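Local coordinates for folylpolyglutamate synthase protein FOLC (PDB 2VOS) that probably catalyses ATP-dependent addition of glutamate to dihydropteroate and, successively, to tetrahydrofolate, giving dihydrofolate and folylpolyglutamates, at residues G283-P292 with Q320-A331; N188-P196 with L304-F312. All coordinates share one frame; numbering follows the deposited sequence.

Contact 1. Residues G283-P292 with Q320-A331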
loop_
_atom_site.group_PDB
_atom_site.type_symbol
_atom_site.label_atom_id
_atom_site.label_comp_id
_atom_site.label_asym_id
_atom_site.label_seq_id
_atom_site.Cartn_x
_atom_site.Cartn_y
_atom_site.Cartn_z
ATOM N N GLY A 283 -5.592 -6.483 -24.035
ATOM C CA GLY A 283 -5.961 -7.540 -24.950
ATOM C C GLY A 283 -7.463 -7.712 -25.159
ATOM O O GLY A 283 -7.890 -8.624 -25.875
ATOM N N GLY A 284 -8.289 -6.831 -24.594
ATOM C CA GLY A 284 -9.721 -6.886 -24.884
ATOM C C GLY A 284 -10.605 -6.689 -23.653
ATOM O O GLY A 284 -10.136 -6.257 -22.593
ATOM N N VAL A 285 -11.881 -7.031 -23.779
ATOM C CA VAL A 285 -12.821 -6.847 -22.701
ATOM C C VAL A 285 -12.931 -8.107 -21.823
ATOM O O VAL A 285 -13.123 -9.212 -22.320
ATOM C CB VAL A 285 -14.197 -6.490 -23.262
ATOM C CG1 VAL A 285 -15.237 -6.298 -22.144
ATOM C CG2 VAL A 285 -14.081 -5.239 -24.137
ATOM N N TYR A 286 -12.797 -7.946 -20.507
ATOM C CA TYR A 286 -12.971 -9.034 -19.588
ATOM C C TYR A 286 -14.217 -8.718 -18.760
ATOM O O TYR A 286 -14.284 -7.665 -18.157
ATOM C CB TYR A 286 -11.747 -9.161 -18.682
ATOM C CG TYR A 286 -10.404 -9.367 -19.413
ATOM C CD1 TYR A 286 -9.842 -10.636 -19.574
ATOM C CD2 TYR A 286 -9.729 -8.302 -19.942
ATOM C CE1 TYR A 286 -8.606 -10.821 -20.259
ATOM C CE2 TYR A 286 -8.505 -8.469 -20.633
ATOM C CZ TYR A 286 -7.938 -9.731 -20.759
ATOM O OH TYR A 286 -6.702 -9.871 -21.397
ATOM N N SER A 287 -15.187 -9.640 -18.703
ATOM C CA SER A 287 -16.521 -9.390 -18.079
ATOM C C SER A 287 -16.768 -10.180 -16.795
ATOM O O SER A 287 -16.110 -11.153 -16.580
ATOM C CB SER A 287 -17.613 -9.781 -19.075
ATOM O OG SER A 287 -17.427 -9.026 -20.271
ATOM N N ASP A 288 -17.754 -9.773 -15.997
ATOM C CA ASP A 288 -18.156 -10.484 -14.786
ATOM C C ASP A 288 -16.983 -10.741 -13.851
ATOM O O ASP A 288 -16.835 -11.836 -13.310
ATOM C CB ASP A 288 -18.811 -11.827 -15.115
ATOM C CG ASP A 288 -19.739 -12.377 -13.923
ATOM O OD1 ASP A 288 -20.350 -11.523 -13.158
ATOM O OD2 ASP A 288 -19.892 -13.663 -13.781
ATOM N N ILE A 289 -16.134 -9.738 -13.685
ATOM C CA ILE A 289 -15.091 -9.826 -12.713
ATOM C C ILE A 289 -15.655 -9.483 -11.325
ATOM O O ILE A 289 -16.063 -8.335 -11.091
ATOM C CB ILE A 289 -13.969 -8.890 -13.054
ATOM C CG1 ILE A 289 -13.271 -9.403 -14.319
ATOM C CG2 ILE A 289 -12.939 -8.859 -11.882
ATOM C CD1 ILE A 289 -12.369 -8.376 -14.960
ATOM N N TYR A 290 -15.693 -10.464 -10.428
ATOM C CA TYR A 290 -16.053 -10.173 -9.056
ATOM C C TYR A 290 -14.806 -9.826 -8.273
ATOM O O TYR A 290 -13.843 -10.619 -8.246
ATOM C CB TYR A 290 -16.814 -11.348 -8.418
ATOM C CG TYR A 290 -17.076 -11.084 -6.929
ATOM C CD1 TYR A 290 -18.082 -10.209 -6.513
ATOM C CD2 TYR A 290 -16.319 -11.714 -5.944
ATOM C CE1 TYR A 290 -18.329 -9.960 -5.136
ATOM C CE2 TYR A 290 -16.550 -11.451 -4.521
ATOM C CZ TYR A 290 -17.546 -10.566 -4.159
ATOM O OH TYR A 290 -17.829 -10.322 -2.815
ATOM N N LEU A 291 -14.792 -8.632 -7.664
ATOM C CA LEU A 291 -13.635 -8.238 -6.847
ATOM C C LEU A 291 -14.137 -8.112 -5.409
ATOM O O LEU A 291 -15.034 -7.293 -5.160
ATOM C CB LEU A 291 -13.134 -6.875 -7.337
ATOM C CG LEU A 291 -11.912 -6.350 -6.555
ATOM C CD1 LEU A 291 -10.665 -7.175 -6.880
ATOM C CD2 LEU A 291 -11.691 -4.901 -6.918
ATOM N N PRO A 292 -13.620 -8.933 -4.469
ATOM C CA PRO A 292 -14.179 -8.826 -3.115
ATOM C C PRO A 292 -13.586 -7.627 -2.275
ATOM O O PRO A 292 -13.116 -7.831 -1.145
ATOM C CB PRO A 292 -13.818 -10.162 -2.478
ATOM C CG PRO A 292 -12.417 -10.487 -3.096
ATOM C CD PRO A 292 -12.543 -9.930 -4.562
ATOM N N GLN A 320 -5.165 -12.106 -25.800
ATOM C CA GLN A 320 -5.834 -11.904 -24.537
ATOM C C GLN A 320 -5.436 -12.946 -23.460
ATOM O O GLN A 320 -5.273 -14.141 -23.745
ATOM C CB GLN A 320 -7.359 -11.911 -24.795
ATOM C CG GLN A 320 -8.180 -11.238 -23.671
ATOM C CD GLN A 320 -9.644 -10.969 -24.091
ATOM O OE1 GLN A 320 -10.070 -11.302 -25.208
ATOM N NE2 GLN A 320 -10.409 -10.353 -23.185
ATOM N N LEU A 321 -5.334 -12.529 -22.208
ATOM C CA LEU A 321 -5.132 -13.512 -21.121
ATOM C C LEU A 321 -6.397 -14.369 -20.969
ATOM O O LEU A 321 -7.472 -13.882 -21.220
ATOM C CB LEU A 321 -4.873 -12.791 -19.797
ATOM C CG LEU A 321 -3.634 -11.901 -19.636
ATOM C CD1 LEU A 321 -3.679 -11.276 -18.240
ATOM C CD2 LEU A 321 -2.384 -12.731 -19.845
ATOM N N ASP A 322 -6.274 -15.619 -20.538
ATOM C CA ASP A 322 -7.445 -16.489 -20.255
ATOM C C ASP A 322 -8.403 -15.740 -19.328
ATOM O O ASP A 322 -8.021 -15.466 -18.210
ATOM C CB ASP A 322 -6.951 -17.682 -19.469
ATOM C CG ASP A 322 -8.036 -18.686 -19.164
ATOM O OD1 ASP A 322 -9.244 -18.424 -19.340
ATOM O OD2 ASP A 322 -7.649 -19.811 -18.822
ATOM N N GLY A 323 -9.630 -15.450 -19.758
ATOM C CA GLY A 323 -10.599 -14.727 -18.902
ATOM C C GLY A 323 -10.972 -15.441 -17.595
ATOM O O GLY A 323 -11.227 -14.788 -16.582
ATOM N N ASP A 324 -11.014 -16.780 -17.600
ATOM C CA ASP A 324 -11.266 -17.522 -16.344
ATOM C C ASP A 324 -10.142 -17.287 -15.344
ATOM O O ASP A 324 -10.392 -17.230 -14.140
ATOM C CB ASP A 324 -11.378 -19.034 -16.604
ATOM C CG ASP A 324 -12.631 -19.396 -17.393
ATOM O OD1 ASP A 324 -13.483 -18.494 -17.632
ATOM O OD2 ASP A 324 -12.808 -20.569 -17.777
ATOM N N ALA A 325 -8.892 -17.196 -15.824
ATOM C CA ALA A 325 -7.785 -16.991 -14.889
ATOM C C ALA A 325 -7.836 -15.551 -14.333
ATOM O O ALA A 325 -7.574 -15.268 -13.134
ATOM C CB ALA A 325 -6.437 -17.246 -15.618
ATOM N N VAL A 326 -8.183 -14.599 -15.205
ATOM C CA VAL A 326 -8.340 -13.218 -14.723
ATOM C C VAL A 326 -9.490 -13.159 -13.668
ATOM O O VAL A 326 -9.339 -12.522 -12.653
ATOM C CB VAL A 326 -8.661 -12.281 -15.879
ATOM C CG1 VAL A 326 -9.195 -10.917 -15.390
ATOM C CG2 VAL A 326 -7.422 -12.183 -16.908
ATOM N N ARG A 327 -10.652 -13.756 -13.949
ATOM C CA ARG A 327 -11.734 -13.763 -12.957
ATOM C C ARG A 327 -11.285 -14.424 -11.654
ATOM O O ARG A 327 -11.552 -13.891 -10.562
ATOM C CB ARG A 327 -12.946 -14.479 -13.491
ATOM C CG ARG A 327 -13.810 -13.563 -14.337
ATOM C CD ARG A 327 -15.076 -14.229 -14.942
ATOM N NE ARG A 327 -14.737 -15.187 -16.014
ATOM C CZ ARG A 327 -14.462 -14.836 -17.277
ATOM N NH1 ARG A 327 -14.142 -15.777 -18.174
ATOM N NH2 ARG A 327 -14.469 -13.542 -17.659
ATOM N N ALA A 328 -10.620 -15.570 -11.773
ATOM C CA ALA A 328 -10.123 -16.299 -10.559
ATOM C C ALA A 328 -9.082 -15.486 -9.761
ATOM O O ALA A 328 -9.110 -15.511 -8.516
ATOM C CB ALA A 328 -9.596 -17.714 -10.929
ATOM N N GLY A 329 -8.171 -14.761 -10.433
ATOM C CA GLY A 329 -7.172 -13.986 -9.722
ATOM C C GLY A 329 -7.804 -12.845 -8.954
ATOM O O GLY A 329 -7.525 -12.627 -7.759
ATOM N N PHE A 330 -8.707 -12.130 -9.613
ATOM C CA PHE A 330 -9.397 -11.025 -8.913
ATOM C C PHE A 330 -10.256 -11.501 -7.750
ATOM O O PHE A 330 -10.248 -10.874 -6.691
ATOM C CB PHE A 330 -10.226 -10.201 -9.900
ATOM C CG PHE A 330 -9.397 -9.202 -10.638
ATOM C CD1 PHE A 330 -8.611 -8.308 -9.938
ATOM C CD2 PHE A 330 -9.387 -9.177 -12.052
ATOM C CE1 PHE A 330 -7.794 -7.373 -10.609
ATOM C CE2 PHE A 330 -8.616 -8.208 -12.746
ATOM C CZ PHE A 330 -7.857 -7.289 -12.010
ATOM N N ALA A 331 -10.932 -12.647 -7.920
ATOM C CA ALA A 331 -11.737 -13.176 -6.872
ATOM C C ALA A 331 -10.904 -13.568 -5.686
ATOM O O ALA A 331 -11.423 -13.616 -4.559
ATOM C CB ALA A 331 -12.554 -14.374 -7.346
HETATM O O HOH W 1 -14.481 -12.361 -20.491
HETATM O O HOH W 2 -13.732 -12.527 -10.289
#
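The phenol ring of Tyr286 is met by the amide end of Gln320 on one face, where NE2 sits 3.4 Å above the ring plane and over its centre, and by Leu321 O and Gly323 CA at its edge. The amide stands nearly upright on the ring, the two planes 85° apart. That posture turns NE2 to Val285 O, 3.1 Å away; the oxygen lies in the amide plane, whereas NE2 stands above the carbonyl plane, and the bond is bent. An extended side chain, with CG anti to the backbone N (chi1 -160°), carries Gln320 over the ring.

The guanidinium group of Arg327 is a second flat centre. Gly323 O lies over one face, 3.3 Å above its plane, while Asp324 OD1 and a water lie in plane at its edge. The salt bridge from NH1 to Asp324 OD1 (2.8 Å) is fairly straight, and NH2 reaches Ser287 O at 3.1 Å, in the carbonyl plane; a bend at chi3 (-71°) brings the group round to this edge strand. Further along, Ile289 CG2 packs on Phe330 CD2 at 3.6 Å and Leu291 CD1 on Phe330 CD1. A second water donates to both Tyr290 O and Arg327 O, joining strand to helix.

Strand 284-291, an outer strand of a three-stranded antiparallel sheet, runs nearly parallel to helix 323-331, which Asp322 caps at its start through OD1 and Asp324 N. Leu321 N donates to Tyr286 OH at 3.1 Å, and Glu310 is a second partner of this hydroxyl. The chemistry implies a division of labour: Gln320 and Arg327 grip backbone carbonyls of the strand, while the buried hydroxyl of Tyr286 is satisfied beside the apolar packing of Ile289, Leu291, Val326 and Phe330.

Contact 2. Residues N188-P196 with L304-F312; sequences NAPVAVITP and LALASVEAF
Val193 meets Ser308 at the tightest point of this buried contact, CG2 coming within 3.1 Å of OG. The hydroxyl is turned back into its own helix: with OG beside the backbone N (chi1 -59°), it donates to Leu304 O at 2.8 Å. Ser308 N also gives its hydrogen to that carbonyl, and the two donors arrive from opposite faces of its plane. A polar atom is thereby satisfied within the helix while facing a valine. Beside it, Val193 CG1 and Leu304 CG lie 3.9 Å apart, the two side chains running alongside and pointing in opposite directions, and Leu304 CD2 reaches Thr195 CG2 at 3.8 Å.

Toward the other end, Val191 CG2 still rests close on Phe312 CA (3.6 Å) and near the plane of the ring at its edge. Packing is looser where Pro190 CG only grazes Phe312 CE1 at 4.5 Å, both residues being partly exposed.

Strand 191-194 belongs to the mixed sheet of the Mur ligase middle domain, a P-loop-type fold, between strands 66-70 and 231-234. Segment 304-312 of helix 296-312 runs almost antiparallel to strand 191-194 (168°) over one face of the sheet, touching both flanking strands and helix 75-88.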
loop_
_atom_site.group_PDB
_atom_site.type_symbol
_atom_site.label_atom_id
_atom_site.label_comp_id
_atom_site.label_asym_id
_atom_site.label_seq_id
_atom_site.Cartn_x
_atom_site.Cartn_y
_atom_site.Cartn_z
ATOM N N ASN A 188 15.642 -2.655 -12.875
ATOM C CA ASN A 188 15.479 -2.441 -14.304
ATOM C C ASN A 188 14.203 -3.173 -14.756
ATOM O O ASN A 188 14.231 -3.905 -15.718
ATOM C CB ASN A 188 16.725 -2.984 -15.024
ATOM C CG ASN A 188 16.811 -2.574 -16.487
ATOM O OD1 ASN A 188 16.273 -1.545 -16.905
ATOM N ND2 ASN A 188 17.518 -3.374 -17.275
ATOM N N ALA A 189 13.078 -2.962 -14.074
ATOM C CA ALA A 189 11.907 -3.774 -14.306
ATOM C C ALA A 189 11.375 -3.646 -15.738
ATOM O O ALA A 189 11.291 -2.524 -16.281
ATOM C CB ALA A 189 10.843 -3.435 -13.316
ATOM N N PRO A 190 10.978 -4.789 -16.339
ATOM C CA PRO A 190 10.395 -4.693 -17.708
ATOM C C PRO A 190 8.971 -4.053 -17.697
ATOM O O PRO A 190 8.462 -3.630 -18.752
ATOM C CB PRO A 190 10.338 -6.147 -18.174
ATOM C CG PRO A 190 10.358 -6.988 -16.867
ATOM C CD PRO A 190 11.147 -6.191 -15.873
ATOM N N VAL A 191 8.332 -4.013 -16.534
ATOM C CA VAL A 191 7.030 -3.351 -16.419
ATOM C C VAL A 191 7.100 -2.436 -15.186
ATOM O O VAL A 191 7.422 -2.892 -14.077
ATOM C CB VAL A 191 5.859 -4.322 -16.208
ATOM C CG1 VAL A 191 4.594 -3.530 -16.028
ATOM C CG2 VAL A 191 5.699 -5.255 -17.441
ATOM N N ALA A 192 6.841 -1.155 -15.391
ATOM C CA ALA A 192 6.825 -0.160 -14.317
ATOM C C ALA A 192 5.406 0.398 -14.221
ATOM O O ALA A 192 4.809 0.807 -15.210
ATOM C CB ALA A 192 7.825 0.976 -14.634
ATOM N N VAL A 193 4.854 0.430 -13.031
ATOM C CA VAL A 193 3.494 0.782 -12.884
ATOM C C VAL A 193 3.457 2.026 -12.063
ATOM O O VAL A 193 4.136 2.092 -10.996
ATOM C CB VAL A 193 2.786 -0.338 -12.117
ATOM C CG1 VAL A 193 1.297 -0.035 -11.888
ATOM C CG2 VAL A 193 2.977 -1.701 -12.846
ATOM N N ILE A 194 2.662 3.008 -12.498
ATOM C CA ILE A 194 2.540 4.269 -11.720
ATOM C C ILE A 194 1.074 4.478 -11.340
ATOM O O ILE A 194 0.254 4.828 -12.168
ATOM C CB ILE A 194 3.017 5.530 -12.513
ATOM C CG1 ILE A 194 4.358 5.266 -13.218
ATOM C CG2 ILE A 194 3.102 6.805 -11.524
ATOM C CD1 ILE A 194 5.580 5.048 -12.287
ATOM N N THR A 195 0.749 4.260 -10.080
ATOM C CA THR A 195 -0.564 4.496 -9.576
ATOM C C THR A 195 -0.811 5.999 -9.342
ATOM O O THR A 195 0.119 6.831 -9.440
ATOM C CB THR A 195 -0.771 3.687 -8.263
ATOM O OG1 THR A 195 -0.146 4.359 -7.158
ATOM C CG2 THR A 195 -0.208 2.261 -8.339
ATOM N N PRO A 196 -2.047 6.360 -8.996
ATOM C CA PRO A 196 -2.346 7.802 -8.884
ATOM C C PRO A 196 -1.432 8.525 -7.939
ATOM O O PRO A 196 -1.193 8.074 -6.835
ATOM C CB PRO A 196 -3.786 7.834 -8.361
ATOM C CG PRO A 196 -4.398 6.493 -9.060
ATOM C CD PRO A 196 -3.237 5.525 -8.738
ATOM N N LEU A 304 -5.704 -1.285 -13.487
ATOM C CA LEU A 304 -4.289 -0.979 -13.601
ATOM C C LEU A 304 -3.433 -2.251 -13.434
ATOM O O LEU A 304 -2.450 -2.447 -14.152
ATOM C CB LEU A 304 -3.909 0.043 -12.502
ATOM C CG LEU A 304 -2.473 0.544 -12.564
ATOM C CD1 LEU A 304 -2.205 1.213 -13.943
ATOM C CD2 LEU A 304 -2.291 1.641 -11.415
ATOM N N ALA A 305 -3.784 -3.081 -12.429
ATOM C CA ALA A 305 -3.107 -4.362 -12.187
ATOM C C ALA A 305 -3.270 -5.298 -13.402
ATOM O O ALA A 305 -2.321 -6.017 -13.827
ATOM C CB ALA A 305 -3.679 -5.022 -10.943
ATOM N N LEU A 306 -4.481 -5.339 -13.959
ATOM C CA LEU A 306 -4.721 -6.170 -15.134
ATOM C C LEU A 306 -3.809 -5.733 -16.306
ATOM O O LEU A 306 -3.080 -6.555 -16.874
ATOM C CB LEU A 306 -6.191 -6.124 -15.519
ATOM C CG LEU A 306 -6.573 -6.700 -16.910
ATOM C CD1 LEU A 306 -6.354 -8.215 -16.812
ATOM C CD2 LEU A 306 -8.058 -6.396 -17.264
ATOM N N ALA A 307 -3.831 -4.460 -16.666
ATOM C CA ALA A 307 -3.001 -3.953 -17.757
ATOM C C ALA A 307 -1.516 -4.257 -17.489
ATOM O O ALA A 307 -0.792 -4.697 -18.394
ATOM C CB ALA A 307 -3.237 -2.435 -17.938
ATOM N N SER A 308 -1.070 -4.159 -16.241
ATOM C CA SER A 308 0.329 -4.462 -15.907
ATOM C C SER A 308 0.674 -5.947 -16.150
ATOM O O SER A 308 1.764 -6.284 -16.621
ATOM C CB SER A 308 0.608 -4.132 -14.429
ATOM O OG SER A 308 0.342 -2.757 -14.189
ATOM N N VAL A 309 -0.247 -6.831 -15.786
ATOM C CA VAL A 309 -0.009 -8.272 -15.941
ATOM C C VAL A 309 -0.086 -8.634 -17.442
ATOM O O VAL A 309 0.720 -9.451 -17.937
ATOM C CB VAL A 309 -0.966 -9.094 -15.107
ATOM C CG1 VAL A 309 -0.865 -10.568 -15.516
ATOM C CG2 VAL A 309 -0.584 -8.925 -13.626
ATOM N N GLU A 310 -1.008 -7.979 -18.163
ATOM C CA GLU A 310 -1.126 -8.144 -19.621
ATOM C C GLU A 310 0.178 -7.720 -20.262
ATOM O O GLU A 310 0.718 -8.445 -21.128
ATOM C CB GLU A 310 -2.265 -7.295 -20.172
ATOM C CG GLU A 310 -3.626 -7.906 -19.891
ATOM C CD GLU A 310 -4.707 -7.060 -20.493
ATOM O OE1 GLU A 310 -4.772 -5.864 -20.135
ATOM O OE2 GLU A 310 -5.415 -7.535 -21.417
ATOM N N ALA A 311 0.681 -6.557 -19.866
ATOM C CA ALA A 311 1.935 -6.015 -20.431
ATOM C C ALA A 311 3.089 -6.977 -20.172
ATOM O O ALA A 311 3.844 -7.306 -21.090
ATOM C CB ALA A 311 2.277 -4.682 -19.816
ATOM N N PHE A 312 3.195 -7.458 -18.935
ATOM C CA PHE A 312 4.229 -8.399 -18.549
ATOM C C PHE A 312 4.243 -9.642 -19.437
ATOM O O PHE A 312 5.301 -10.100 -19.839
ATOM C CB PHE A 312 4.062 -8.830 -17.087
ATOM C CG PHE A 312 5.115 -9.763 -16.640
ATOM C CD1 PHE A 312 6.375 -9.295 -16.264
ATOM C CD2 PHE A 312 4.883 -11.114 -16.639
ATOM C CE1 PHE A 312 7.376 -10.200 -15.876
ATOM C CE2 PHE A 312 5.869 -12.021 -16.239
ATOM C CZ PHE A 312 7.119 -11.570 -15.867
#

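How the contacts relate
Helix 296-312 is the common element: in contact 2 it lies on the central sheet, and it also touches both segments of contact 1, on strand 284-291 before it and helix 323-331 with its lead-in after it. Glu310 makes the polar join, with OE2 2.7 Å from Tyr286 OH and 2.8 Å from Gly283 N, both probable hydrogen bonds; Leu306 CD2 packs 3.7 Å from Tyr286 CD2. The centres of contact 1 and contact 2 are about 16 Å apart. Contact 2 reaches the nucleotide at one end, where Pro196 touches ADP and the side chain of Thr195 is about 5 Å from it. Contact 1 is more remote, the Leu291 side chain being about 10 Å from ADP.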